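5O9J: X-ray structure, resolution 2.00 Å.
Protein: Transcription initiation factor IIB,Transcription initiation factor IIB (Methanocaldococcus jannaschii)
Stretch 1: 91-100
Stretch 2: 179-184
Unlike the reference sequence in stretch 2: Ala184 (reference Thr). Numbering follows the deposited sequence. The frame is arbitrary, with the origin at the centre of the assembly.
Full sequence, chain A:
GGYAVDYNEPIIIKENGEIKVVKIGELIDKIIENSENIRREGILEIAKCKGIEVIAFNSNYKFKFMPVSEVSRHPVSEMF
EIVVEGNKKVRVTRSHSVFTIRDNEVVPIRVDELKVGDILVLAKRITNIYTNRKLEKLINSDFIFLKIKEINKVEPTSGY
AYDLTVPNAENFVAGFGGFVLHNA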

# COMPACT_ATOMS: atom_id res chain seq x y z
N ARG A 91 5.68 -1.37 6.68
CA ARG A 91 6.92 -1.09 5.94
C ARG A 91 6.61 -0.40 4.62
O ARG A 91 5.93 -0.96 3.76
CB ARG A 91 7.68 -2.38 5.65
CG ARG A 91 8.10 -3.17 6.87
CD ARG A 91 8.84 -4.43 6.43
NE ARG A 91 9.64 -5.00 7.51
CZ ARG A 91 10.77 -5.67 7.32
NH1 ARG A 91 11.44 -6.14 8.36
NH2 ARG A 91 11.23 -5.86 6.09
N VAL A 92 7.12 0.82 4.45
CA VAL A 92 6.85 1.57 3.23
C VAL A 92 8.09 2.30 2.72
O VAL A 92 9.03 2.54 3.46
CB VAL A 92 5.72 2.61 3.42
CG1 VAL A 92 4.41 1.92 3.73
CG2 VAL A 92 6.07 3.59 4.53
N THR A 93 8.07 2.65 1.44
CA THR A 93 9.14 3.43 0.86
C THR A 93 9.03 4.88 1.27
O THR A 93 8.00 5.32 1.81
CB THR A 93 9.14 3.33 -0.67
OG1 THR A 93 7.92 3.87 -1.18
CG2 THR A 93 9.29 1.88 -1.11
N ARG A 94 10.09 5.61 1.01
CA ARG A 94 10.27 6.98 1.48
C ARG A 94 9.21 7.93 0.95
O ARG A 94 8.83 8.88 1.63
CB ARG A 94 11.68 7.46 1.09
CG ARG A 94 11.73 8.77 0.34
CD ARG A 94 13.16 9.25 0.17
NE ARG A 94 13.87 9.30 1.44
CZ ARG A 94 14.79 8.40 1.81
NH1 ARG A 94 15.08 7.39 1.00
NH2 ARG A 94 15.39 8.52 2.98
N SER A 95 8.73 7.67 -0.26
CA SER A 95 7.84 8.60 -0.93
C SER A 95 6.39 8.47 -0.48
O SER A 95 5.50 8.91 -1.20
CB SER A 95 7.92 8.40 -2.44
OG SER A 95 7.46 7.10 -2.78
N HIS A 96 6.14 7.85 0.66
CA HIS A 96 4.77 7.76 1.15
C HIS A 96 4.52 8.75 2.27
O HIS A 96 5.43 9.10 3.01
CB HIS A 96 4.44 6.35 1.65
CG HIS A 96 4.23 5.36 0.55
ND1 HIS A 96 5.27 4.65 -0.02
CD2 HIS A 96 3.11 4.98 -0.10
CE1 HIS A 96 4.79 3.87 -0.96
NE2 HIS A 96 3.48 4.05 -1.04
N SER A 97 3.28 9.20 2.38
CA SER A 97 2.93 10.12 3.44
C SER A 97 1.78 9.55 4.28
O SER A 97 1.00 8.73 3.80
CB SER A 97 2.54 11.48 2.87
OG SER A 97 1.31 11.39 2.17
N VAL A 98 1.70 9.99 5.53
CA VAL A 98 0.68 9.48 6.44
C VAL A 98 0.09 10.61 7.28
O VAL A 98 0.80 11.56 7.64
CB VAL A 98 1.25 8.40 7.38
CG1 VAL A 98 1.56 7.14 6.61
CG2 VAL A 98 2.50 8.91 8.07
N PHE A 99 -1.20 10.51 7.58
CA PHE A 99 -1.86 11.52 8.39
C PHE A 99 -1.23 11.61 9.76
O PHE A 99 -1.17 10.62 10.49
CB PHE A 99 -3.35 11.23 8.51
CG PHE A 99 -4.15 11.72 7.35
CD1 PHE A 99 -3.53 12.44 6.34
CD2 PHE A 99 -5.50 11.48 7.26
CE1 PHE A 99 -4.25 12.90 5.26
CE2 PHE A 99 -6.23 11.95 6.19
CZ PHE A 99 -5.60 12.65 5.19
N THR A 100 -0.74 12.80 10.09
CA THR A 100 -0.06 13.04 11.35
C THR A 100 -0.65 14.29 12.00
O THR A 100 -1.15 15.18 11.31
CB THR A 100 1.46 13.26 11.15
OG1 THR A 100 1.96 12.35 10.16
CG2 THR A 100 2.23 13.04 12.45
N PHE A 179 -3.34 1.42 8.59
CA PHE A 179 -2.64 2.56 8.04
C PHE A 179 -3.28 2.98 6.72
O PHE A 179 -3.74 2.14 5.96
CB PHE A 179 -1.16 2.25 7.80
CG PHE A 179 -0.39 1.95 9.04
CD1 PHE A 179 -0.31 0.66 9.53
CD2 PHE A 179 0.29 2.96 9.71
CE1 PHE A 179 0.42 0.38 10.67
CE2 PHE A 179 1.02 2.68 10.85
CZ PHE A 179 1.08 1.39 11.34
N VAL A 180 -3.30 4.27 6.44
CA VAL A 180 -3.59 4.73 5.09
C VAL A 180 -2.35 5.40 4.53
O VAL A 180 -1.90 6.43 5.02
CB VAL A 180 -4.78 5.70 5.06
CG1 VAL A 180 -5.06 6.12 3.62
CG2 VAL A 180 -6.00 5.03 5.67
N LEU A 181 -1.79 4.80 3.49
CA LEU A 181 -0.54 5.27 2.92
C LEU A 181 -0.82 6.03 1.64
O LEU A 181 -1.36 5.47 0.67
CB LEU A 181 0.41 4.10 2.66
CG LEU A 181 0.81 3.19 3.84
CD1 LEU A 181 1.13 4.00 5.09
CD2 LEU A 181 -0.26 2.13 4.12
N HIS A 182 -0.45 7.31 1.62
CA HIS A 182 -0.63 8.13 0.43
C HIS A 182 0.66 8.24 -0.37
O HIS A 182 1.71 8.51 0.20
CB HIS A 182 -1.12 9.53 0.82
CG HIS A 182 -2.36 9.53 1.65
ND1 HIS A 182 -3.61 9.81 1.12
CD2 HIS A 182 -2.56 9.32 2.97
CE1 HIS A 182 -4.51 9.76 2.08
NE2 HIS A 182 -3.92 9.47 3.21
N ASN A 183 0.59 8.03 -1.68
CA ASN A 183 1.72 8.34 -2.56
C ASN A 183 2.08 9.81 -2.42
O ASN A 183 1.20 10.66 -2.23
CB ASN A 183 1.40 8.01 -4.01
CG ASN A 183 1.18 6.53 -4.25
OD1 ASN A 183 1.53 5.69 -3.42
ND2 ASN A 183 0.61 6.20 -5.40
N ALA A 184 3.36 10.13 -2.51
CA ALA A 184 3.80 11.49 -2.25
C ALA A 184 5.13 11.79 -2.92
O ALA A 184 5.38 11.35 -4.05
CB ALA A 184 3.90 11.75 -0.74
OXT ALA A 184 5.98 12.48 -2.34
O HOH W 1 -2.84 8.36 6.47

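The C-terminal strand, residues 180-183, pairs antiparallel with strand 96-100, and the contact is organised around His182, Leu181 and Ser97. His182 is the most extensively covered residue. Its backbone forms a reciprocal pair of hydrogen bonds with Ser97: Ser97 N donates to His182 O at 2.8 Å and His182 N donates to Ser97 O at 3.0 Å, both close to linear, as expected for a hydrogen-bonded antiparallel pair. His182 O also lies 3.3 Å from His96 CA, a CA-H...O contact to the same oxygen that accepts the hydrogen bond from Ser97 N.

The side chains of Ser97 and His182 project from the same face of the sheet, so that Ser97 OG packs 3.3 Å from His182 CB. Farther out, the His182 imidazole lies beside the Phe99 ring, with NE2 over one face of the phenyl group and 4.0 Å from Phe99 CE1. The ring planes are inclined by 27° and their centroids are 5.0 Å apart; the rings are slid past one another and barely overlap.

Leu181 contributes apolar packing. Its CD1 approaches Val98 CG1 to 3.5 Å and its CG lies 3.8 Å from Val92 CG1, so this one side chain meets valines from both strands of the first stretch. Its CB also sits 4.0 Å from His96 CD2.

Beyond Ser97 and His182 the pairing changes character at each end. Near Val98, a water bridges the strands, accepting from Phe99 N at 2.9 Å and donating to Val180 O at 2.6 Å, thereby linking backbone groups that do not bond directly. At the chain terminus, Ala184 N donates to Ser95 O at 2.8 Å, but the 116° angle at hydrogen makes this bond weak despite its short length. The Ala184 methyl adds a contact of 3.9 Å between its CB and Ser97 CB.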